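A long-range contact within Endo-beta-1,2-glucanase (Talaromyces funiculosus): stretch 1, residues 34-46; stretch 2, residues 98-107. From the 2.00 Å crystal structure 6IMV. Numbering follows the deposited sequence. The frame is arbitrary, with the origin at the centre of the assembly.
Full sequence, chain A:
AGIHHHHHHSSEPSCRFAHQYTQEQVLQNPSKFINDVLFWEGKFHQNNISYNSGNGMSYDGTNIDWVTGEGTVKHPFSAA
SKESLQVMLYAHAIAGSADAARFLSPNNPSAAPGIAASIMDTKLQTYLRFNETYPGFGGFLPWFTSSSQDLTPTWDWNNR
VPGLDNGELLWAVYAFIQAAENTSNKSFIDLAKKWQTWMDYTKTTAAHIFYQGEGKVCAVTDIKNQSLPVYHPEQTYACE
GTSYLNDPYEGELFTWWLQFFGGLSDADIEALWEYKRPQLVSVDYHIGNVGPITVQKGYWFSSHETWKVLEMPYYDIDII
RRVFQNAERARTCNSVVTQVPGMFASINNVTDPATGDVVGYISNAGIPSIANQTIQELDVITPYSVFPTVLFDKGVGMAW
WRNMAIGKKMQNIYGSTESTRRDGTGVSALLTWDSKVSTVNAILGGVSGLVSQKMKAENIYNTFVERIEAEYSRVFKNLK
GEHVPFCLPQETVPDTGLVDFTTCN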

ATOM      1  N   ILE A  34     -10.401 -10.456  13.382  1.00 13.72           N
ATOM      2  CA  ILE A  34     -10.335  -9.710  12.117  1.00 13.53           C
ATOM      3  C   ILE A  34     -11.698  -9.070  11.809  1.00 13.56           C
ATOM      4  O   ILE A  34     -11.762  -7.974  11.256  1.00 12.80           O
ATOM      5  N   ASN A  35     -12.781  -9.764  12.180  1.00 13.67           N
ATOM      6  CA  ASN A  35     -14.140  -9.266  11.992  1.00 14.07           C
ATOM      7  C   ASN A  35     -14.333  -7.949  12.759  1.00 14.34           C
ATOM      8  O   ASN A  35     -15.014  -7.030  12.280  1.00 14.57           O
ATOM      9  N   ASP A  36     -13.743  -7.860  13.957  1.00 14.54           N
ATOM     10  CA  ASP A  36     -13.802  -6.636  14.758  1.00 15.16           C
ATOM     11  C   ASP A  36     -12.946  -5.543  14.105  1.00 14.48           C
ATOM     12  O   ASP A  36     -13.377  -4.389  14.017  1.00 14.73           O
ATOM     13  N   VAL A  37     -11.752  -5.931  13.643  1.00 14.27           N
ATOM     14  CA  VAL A  37     -10.806  -5.024  13.002  1.00 13.93           C
ATOM     15  C   VAL A  37     -11.475  -4.330  11.807  1.00 13.74           C
ATOM     16  O   VAL A  37     -11.440  -3.100  11.698  1.00 13.73           O
ATOM     17  N   LEU A  38     -12.088  -5.123  10.926  1.00 13.88           N
ATOM     18  CA  LEU A  38     -12.659  -4.612   9.685  1.00 14.22           C
ATOM     19  C   LEU A  38     -13.777  -3.606   9.975  1.00 14.43           C
ATOM     20  O   LEU A  38     -13.907  -2.610   9.261  1.00 15.23           O
ATOM     21  N   PHE A  39     -14.592  -3.892  10.999  1.00 14.67           N
ATOM     22  CA  PHE A  39     -15.725  -3.037  11.391  1.00 14.59           C
ATOM     23  C   PHE A  39     -15.225  -1.620  11.696  1.00 13.86           C
ATOM     24  O   PHE A  39     -15.735  -0.641  11.149  1.00 13.68           O
ATOM     25  N   TRP A  40     -14.206  -1.520  12.554  1.00 13.76           N
ATOM     26  CA  TRP A  40     -13.717  -0.207  12.974  1.00 13.79           C
ATOM     27  C   TRP A  40     -12.853   0.450  11.887  1.00 13.55           C
ATOM     28  O   TRP A  40     -12.930   1.678  11.708  1.00 13.49           O
ATOM     29  N   GLU A  41     -12.082  -0.353  11.143  1.00 13.08           N
ATOM     30  CA  GLU A  41     -11.323   0.173  10.008  1.00 12.98           C
ATOM     31  C   GLU A  41     -12.274   0.857   9.009  1.00 13.17           C
ATOM     32  O   GLU A  41     -11.952   1.903   8.449  1.00 13.60           O
ATOM     33  N   GLY A  42     -13.441   0.243   8.781  1.00 13.21           N
ATOM     34  CA  GLY A  42     -14.465   0.756   7.890  1.00 13.78           C
ATOM     35  C   GLY A  42     -14.961   2.152   8.244  1.00 14.16           C
ATOM     36  O   GLY A  42     -15.414   2.879   7.370  1.00 15.02           O
ATOM     37  N   LYS A  43     -14.877   2.539   9.521  1.00 14.80           N
ATOM     38  CA  LYS A  43     -15.297   3.875   9.962  1.00 15.75           C
ATOM     39  C   LYS A  43     -14.373   4.957   9.396  1.00 14.64           C
ATOM     40  O   LYS A  43     -14.759   6.130   9.352  1.00 14.07           O
ATOM     41  N   PHE A  44     -13.170   4.564   8.968  1.00 13.79           N
ATOM     42  CA  PHE A  44     -12.256   5.472   8.269  1.00 13.74           C
ATOM     43  C   PHE A  44     -12.891   5.941   6.954  1.00 14.19           C
ATOM     44  O   PHE A  44     -12.637   7.068   6.497  1.00 13.59           O
ATOM     45  N   HIS A  45     -13.721   5.071   6.358  1.00 15.21           N
ATOM     46  CA  HIS A  45     -14.329   5.324   5.053  1.00 15.67           C
ATOM     47  C   HIS A  45     -15.538   6.250   5.216  1.00 17.02           C
ATOM     48  O   HIS A  45     -16.677   5.780   5.252  1.00 17.56           O
ATOM     49  N   GLN A  46     -15.264   7.551   5.312  1.00 18.00           N
ATOM     50  CA  GLN A  46     -16.279   8.594   5.440  1.00 19.14           C
ATOM     51  C   GLN A  46     -15.772   9.862   4.743  1.00 19.53           C
ATOM     52  O   GLN A  46     -14.563  10.116   4.686  1.00 17.63           O
ATOM     53  N   ALA A  98     -17.611 -10.598   1.547  1.00 18.36           N
ATOM     54  CA  ALA A  98     -18.310 -10.386   2.810  1.00 18.17           C
ATOM     55  C   ALA A  98     -17.425  -9.567   3.756  1.00 17.82           C
ATOM     56  O   ALA A  98     -17.932  -8.739   4.502  1.00 17.05           O
ATOM     57  N   ASP A  99     -16.112  -9.828   3.722  1.00 17.93           N
ATOM     58  CA  ASP A  99     -15.133  -9.082   4.523  1.00 18.76           C
ATOM     59  C   ASP A  99     -15.090  -7.609   4.077  1.00 16.94           C
ATOM     60  O   ASP A  99     -15.046  -6.725   4.908  1.00 15.12           O
ATOM     61  N   ALA A 100     -15.071  -7.354   2.763  1.00 16.05           N
ATOM     62  CA  ALA A 100     -15.090  -5.983   2.253  1.00 15.74           C
ATOM     63  C   ALA A 100     -16.391  -5.275   2.670  1.00 16.03           C
ATOM     64  O   ALA A 100     -16.389  -4.074   2.907  1.00 15.95           O
ATOM     65  N   ALA A 101     -17.497  -6.029   2.756  1.00 16.09           N
ATOM     66  CA  ALA A 101     -18.807  -5.497   3.158  1.00 16.54           C
ATOM     67  C   ALA A 101     -18.814  -5.171   4.658  1.00 16.75           C
ATOM     68  O   ALA A 101     -19.432  -4.198   5.080  1.00 16.79           O
ATOM     69  N   ARG A 102     -18.129  -5.990   5.462  1.00 16.92           N
ATOM     70  CA  ARG A 102     -17.962  -5.722   6.900  1.00 17.11           C
ATOM     71  C   ARG A 102     -17.266  -4.367   7.106  1.00 16.73           C
ATOM     72  O   ARG A 102     -17.599  -3.650   8.034  1.00 15.79           O
ATOM     73  N   PHE A 103     -16.312  -4.044   6.222  1.00 17.06           N
ATOM     74  CA  PHE A 103     -15.629  -2.742   6.182  1.00 17.01           C
ATOM     75  C   PHE A 103     -16.576  -1.650   5.675  1.00 17.26           C
ATOM     76  O   PHE A 103     -16.767  -0.639   6.357  1.00 17.30           O
ATOM     77  N   LEU A 104     -17.139  -1.839   4.473  1.00 17.33           N
ATOM     78  CA  LEU A 104     -17.843  -0.755   3.747  1.00 18.46           C
ATOM     79  C   LEU A 104     -19.251  -0.528   4.304  1.00 18.30           C
ATOM     80  O   LEU A 104     -19.728   0.602   4.311  1.00 17.48           O
ATOM     81  N   SER A 105     -19.938  -1.612   4.681  1.00 19.21           N
ATOM     82  CA  SER A 105     -21.390  -1.566   4.888  1.00 20.11           C
ATOM     83  C   SER A 105     -21.825  -2.671   5.847  1.00 20.67           C
ATOM     84  O   SER A 105     -22.628  -3.533   5.475  1.00 19.76           O
ATOM     85  N   PRO A 106     -21.298  -2.691   7.097  1.00 21.07           N
ATOM     86  CA  PRO A 106     -21.460  -3.841   7.992  1.00 21.08           C
ATOM     87  C   PRO A 106     -22.922  -4.163   8.345  1.00 21.00           C
ATOM     88  O   PRO A 106     -23.284  -5.336   8.489  1.00 21.02           O
ATOM     89  N   ASN A 107     -23.742  -3.123   8.492  1.00 21.60           N
ATOM     90  CA  ASN A 107     -25.125  -3.278   8.939  1.00 22.51           C
ATOM     91  C   ASN A 107     -26.042  -3.539   7.739  1.00 21.80           C
ATOM     92  O   ASN A 107     -27.191  -3.923   7.940  1.00 20.57           O
TER

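Close packing can depend on a residue without a side chain at the point of nearest approach, as two stretches of this glucanase illustrate. Their helices approach to 7.4 Å between axes, with 44° between their N-to-C directions. Along stretch 2, Ala 98, Ala 100 and Ala 101 take no part. Asp 99 (chi1 m) points sideways, yet its CG lies 3.7 Å from CD1 of Leu 38, whose m,t side chain points toward stretch 2. The Asp 99 carboxylate also joins a water bridge: water 1 donates to Asp 99 OD1 (3.1 Å) and to Asn 35 OD1 (2.7 Å).

Arg 102 (chi1 t, chi2 p) points toward stretch 1, a knob among Asn 35 (chi1 t), Asp 36, Leu 38 and Phe 39 (chi1 t). Arg 102 CG rests 3.8 Å from Leu 38 CB, and Arg 102 NE donates to the backbone Asn 35 O at 2.9 Å; Arg 102 NH2 adds a weak hydrogen bond to Asn 35 O at 3.4 Å. Asn 35 ND2 and Phe 39 CB lie over opposite faces of the guanidinium, while a long salt bridge links Arg 102 NH2 to Asp 36 OD1 at 4.0 Å.

Phe 103 (chi1 t) leaves the backbone sideways but its ring comes nearer stretch 1, and its CA, 4.1 Å from Gly 42 CA, is part of the closest CA pair. Gly 42 CA lies over the Phe 103 ring face and 3.1 Å from Phe 103 O; a CB on Gly 42 would clash with that oxygen. Water 2 lies 2.5 Å from Phe 39 O and 3.0 Å from Phe 103 O.

Leu 104, its chi1 between wells at -111°, places CD2 over a face of the His 45 ring (chi1 t), 3.5 Å from His 45 ND1. Beyond the helix, Pro 106 points toward stretch 1 and extends the apolar packing, its CB 3.7 Å from Phe 39 CD1.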

ATOM      1  CB  ILE A  34      -9.830 -10.629  10.991  1.00 13.09           C
ATOM      2  CG1 ILE A  34      -8.316 -10.809  11.088  1.00 13.00           C
ATOM      3  CG2 ILE A  34     -10.259 -10.122   9.626  1.00 13.22           C
ATOM      4  CD1 ILE A  34      -7.769 -11.949  10.270  1.00 13.20           C
ATOM      5  CB  ASN A  35     -15.141 -10.339  12.425  1.00 14.81           C
ATOM      6  CG  ASN A  35     -16.573  -9.996  12.115  1.00 14.49           C
ATOM      7  OD1 ASN A  35     -16.919  -9.804  10.954  1.00 15.01           O
ATOM      8  ND2 ASN A  35     -17.398  -9.950  13.144  1.00 15.11           N
ATOM      9  CB  ASP A  36     -13.394  -6.903  16.205  1.00 16.16           C
ATOM     10  CG  ASP A  36     -14.465  -7.659  16.978  1.00 16.80           C
ATOM     11  OD1 ASP A  36     -15.579  -7.790  16.444  1.00 17.65           O
ATOM     12  OD2 ASP A  36     -14.179  -8.111  18.094  1.00 17.09           O
ATOM     13  CB  VAL A  37      -9.518  -5.748  12.578  1.00 13.51           C
ATOM     14  CG1 VAL A  37      -8.669  -4.876  11.655  1.00 13.32           C
ATOM     15  CG2 VAL A  37      -8.717  -6.204  13.779  1.00 13.34           C
ATOM     16  CB  LEU A  38     -13.183  -5.783   8.854  1.00 14.54           C
ATOM     17  CG  LEU A  38     -12.118  -6.644   8.191  1.00 14.67           C
ATOM     18  CD1 LEU A  38     -12.725  -7.949   7.695  1.00 14.99           C
ATOM     19  CD2 LEU A  38     -11.443  -5.886   7.059  1.00 14.66           C
ATOM     20  CB  PHE A  39     -16.470  -3.612  12.599  1.00 14.89           C
ATOM     21  CG  PHE A  39     -17.659  -2.799  13.041  1.00 15.34           C
ATOM     22  CD1 PHE A  39     -18.896  -2.983  12.442  1.00 16.16           C
ATOM     23  CD2 PHE A  39     -17.543  -1.829  14.029  1.00 16.29           C
ATOM     24  CE1 PHE A  39     -19.994  -2.226  12.827  1.00 15.87           C
ATOM     25  CE2 PHE A  39     -18.639  -1.073  14.417  1.00 16.40           C
ATOM     26  CZ  PHE A  39     -19.863  -1.275  13.814  1.00 16.81           C
ATOM     27  CB  TRP A  40     -13.033  -0.302  14.336  1.00 14.06           C
ATOM     28  CG  TRP A  40     -14.073  -0.386  15.405  1.00 14.04           C
ATOM     29  CD1 TRP A  40     -14.481  -1.508  16.059  1.00 14.44           C
ATOM     30  CD2 TRP A  40     -14.922   0.684  15.861  1.00 14.52           C
ATOM     31  NE1 TRP A  40     -15.505  -1.205  16.915  1.00 14.94           N
ATOM     32  CE2 TRP A  40     -15.802   0.130  16.811  1.00 14.52           C
ATOM     33  CE3 TRP A  40     -15.022   2.053  15.563  1.00 14.78           C
ATOM     34  CZ2 TRP A  40     -16.753   0.899  17.478  1.00 14.83           C
ATOM     35  CZ3 TRP A  40     -15.967   2.812  16.218  1.00 15.09           C
ATOM     36  CH2 TRP A  40     -16.815   2.240  17.168  1.00 15.24           C
ATOM     37  CB  GLU A  41     -10.519  -0.940   9.327  1.00 12.76           C
ATOM     38  CG  GLU A  41      -9.234  -1.329  10.051  1.00 12.62           C
ATOM     39  CD  GLU A  41      -8.446  -0.174  10.636  1.00 12.49           C
ATOM     40  OE1 GLU A  41      -8.034   0.725   9.869  1.00 12.86           O
ATOM     41  OE2 GLU A  41      -8.265  -0.169  11.860  1.00 12.87           O
ATOM     42  CB  LYS A  43     -15.368   3.964  11.490  1.00 17.12           C
ATOM     43  CG  LYS A  43     -16.391   3.039  12.133  1.00 18.92           C
ATOM     44  CD  LYS A  43     -17.736   3.073  11.448  1.00 21.50           C
ATOM     45  CE  LYS A  43     -18.820   2.352  12.224  1.00 23.72           C
ATOM     46  NZ  LYS A  43     -19.970   2.043  11.342  1.00 25.15           N
ATOM     47  CB  PHE A  44     -10.909   4.791   8.027  1.00 13.05           C
ATOM     48  CG  PHE A  44      -9.880   5.610   7.286  1.00 12.87           C
ATOM     49  CD1 PHE A  44      -9.494   6.861   7.746  1.00 12.95           C
ATOM     50  CD2 PHE A  44      -9.246   5.101   6.164  1.00 12.54           C
ATOM     51  CE1 PHE A  44      -8.520   7.596   7.086  1.00 12.83           C
ATOM     52  CE2 PHE A  44      -8.272   5.837   5.503  1.00 12.59           C
ATOM     53  CZ  PHE A  44      -7.912   7.081   5.965  1.00 12.78           C
ATOM     54  CB  HIS A  45     -14.718   4.009   4.365  1.00 15.16           C
ATOM     55  CG  HIS A  45     -15.107   4.200   2.940  1.00 14.92           C
ATOM     56  ND1 HIS A  45     -16.404   4.476   2.562  1.00 14.90           N
ATOM     57  CD2 HIS A  45     -14.375   4.188   1.806  1.00 14.79           C
ATOM     58  CE1 HIS A  45     -16.458   4.605   1.253  1.00 15.20           C
ATOM     59  NE2 HIS A  45     -15.227   4.425   0.763  1.00 14.58           N
ATOM     60  CB  GLN A  46     -16.551   8.951   6.906  1.00 19.83           C
ATOM     61  CG  GLN A  46     -17.091   7.808   7.747  1.00 21.33           C
ATOM     62  CD  GLN A  46     -17.508   8.279   9.122  1.00 22.69           C
ATOM     63  OE1 GLN A  46     -18.412   9.103   9.245  1.00 24.36           O
ATOM     64  NE2 GLN A  46     -16.877   7.744  10.163  1.00 21.64           N
ATOM     65  CB  ALA A  98     -18.689 -11.707   3.425  1.00 19.05           C
ATOM     66  CB  ASP A  99     -13.746  -9.741   4.477  1.00 20.74           C
ATOM     67  CG  ASP A  99     -13.543 -10.835   5.526  1.00 23.00           C
ATOM     68  OD1 ASP A  99     -14.493 -11.106   6.308  1.00 23.74           O
ATOM     69  OD2 ASP A  99     -12.427 -11.408   5.569  1.00 24.83           O
ATOM     70  CB  ALA A 100     -14.909  -5.962   0.757  1.00 15.71           C
ATOM     71  CB  ALA A 101     -19.902  -6.484   2.809  1.00 17.61           C
ATOM     72  CB  ARG A 102     -17.177  -6.853   7.566  1.00 16.76           C
ATOM     73  CG  ARG A 102     -16.899  -6.647   9.047  1.00 16.60           C
ATOM     74  CD  ARG A 102     -18.127  -6.856   9.897  1.00 16.22           C
ATOM     75  NE  ARG A 102     -17.744  -6.929  11.300  1.00 15.99           N
ATOM     76  CZ  ARG A 102     -18.588  -6.801  12.314  1.00 15.92           C
ATOM     77  NH1 ARG A 102     -19.888  -6.707  12.095  1.00 15.46           N
ATOM     78  NH2 ARG A 102     -18.117  -6.754  13.545  1.00 15.53           N
ATOM     79  CB  PHE A 103     -14.371  -2.840   5.313  1.00 16.79           C
ATOM     80  CG  PHE A 103     -13.591  -1.559   5.141  1.00 16.68           C
ATOM     81  CD1 PHE A 103     -13.971  -0.614   4.200  1.00 15.96           C
ATOM     82  CD2 PHE A 103     -12.448  -1.311   5.890  1.00 16.45           C
ATOM     83  CE1 PHE A 103     -13.241   0.553   4.025  1.00 16.09           C
ATOM     84  CE2 PHE A 103     -11.721  -0.142   5.717  1.00 16.01           C
ATOM     85  CZ  PHE A 103     -12.115   0.782   4.780  1.00 15.72           C
ATOM     86  CB  LEU A 104     -17.957  -1.098   2.257  1.00 19.82           C
ATOM     87  CG  LEU A 104     -17.133  -0.268   1.275  1.00 21.48           C
ATOM     88  CD1 LEU A 104     -17.704  -0.402  -0.132  1.00 21.74           C
ATOM     89  CD2 LEU A 104     -17.072   1.200   1.669  1.00 21.47           C
ATOM     90  CB  SER A 105     -22.085  -1.676   3.554  1.00 20.85           C
ATOM     91  OG  SER A 105     -23.417  -1.213   3.667  1.00 23.52           O
ATOM     92  CB  PRO A 106     -20.677  -3.442   9.254  1.00 20.88           C
ATOM     93  CG  PRO A 106     -20.614  -1.920   9.188  1.00 20.89           C
ATOM     94  CD  PRO A 106     -20.514  -1.605   7.714  1.00 20.52           C
ATOM     95  CB  ASN A 107     -25.594  -2.070   9.745  1.00 23.62           C
ATOM     96  CG  ASN A 107     -24.855  -1.931  11.059  1.00 26.24           C
ATOM     97  OD1 ASN A 107     -24.475  -2.917  11.690  1.00 29.88           O
ATOM     98  ND2 ASN A 107     -24.640  -0.702  11.481  1.00 29.00           N
TER
HETATM   99  O   HOH W   1     -16.535 -11.047   8.627  1.00 25.22           O
HETATM  100  O   HOH W   2     -17.456  -0.489   9.324  1.00 15.83           O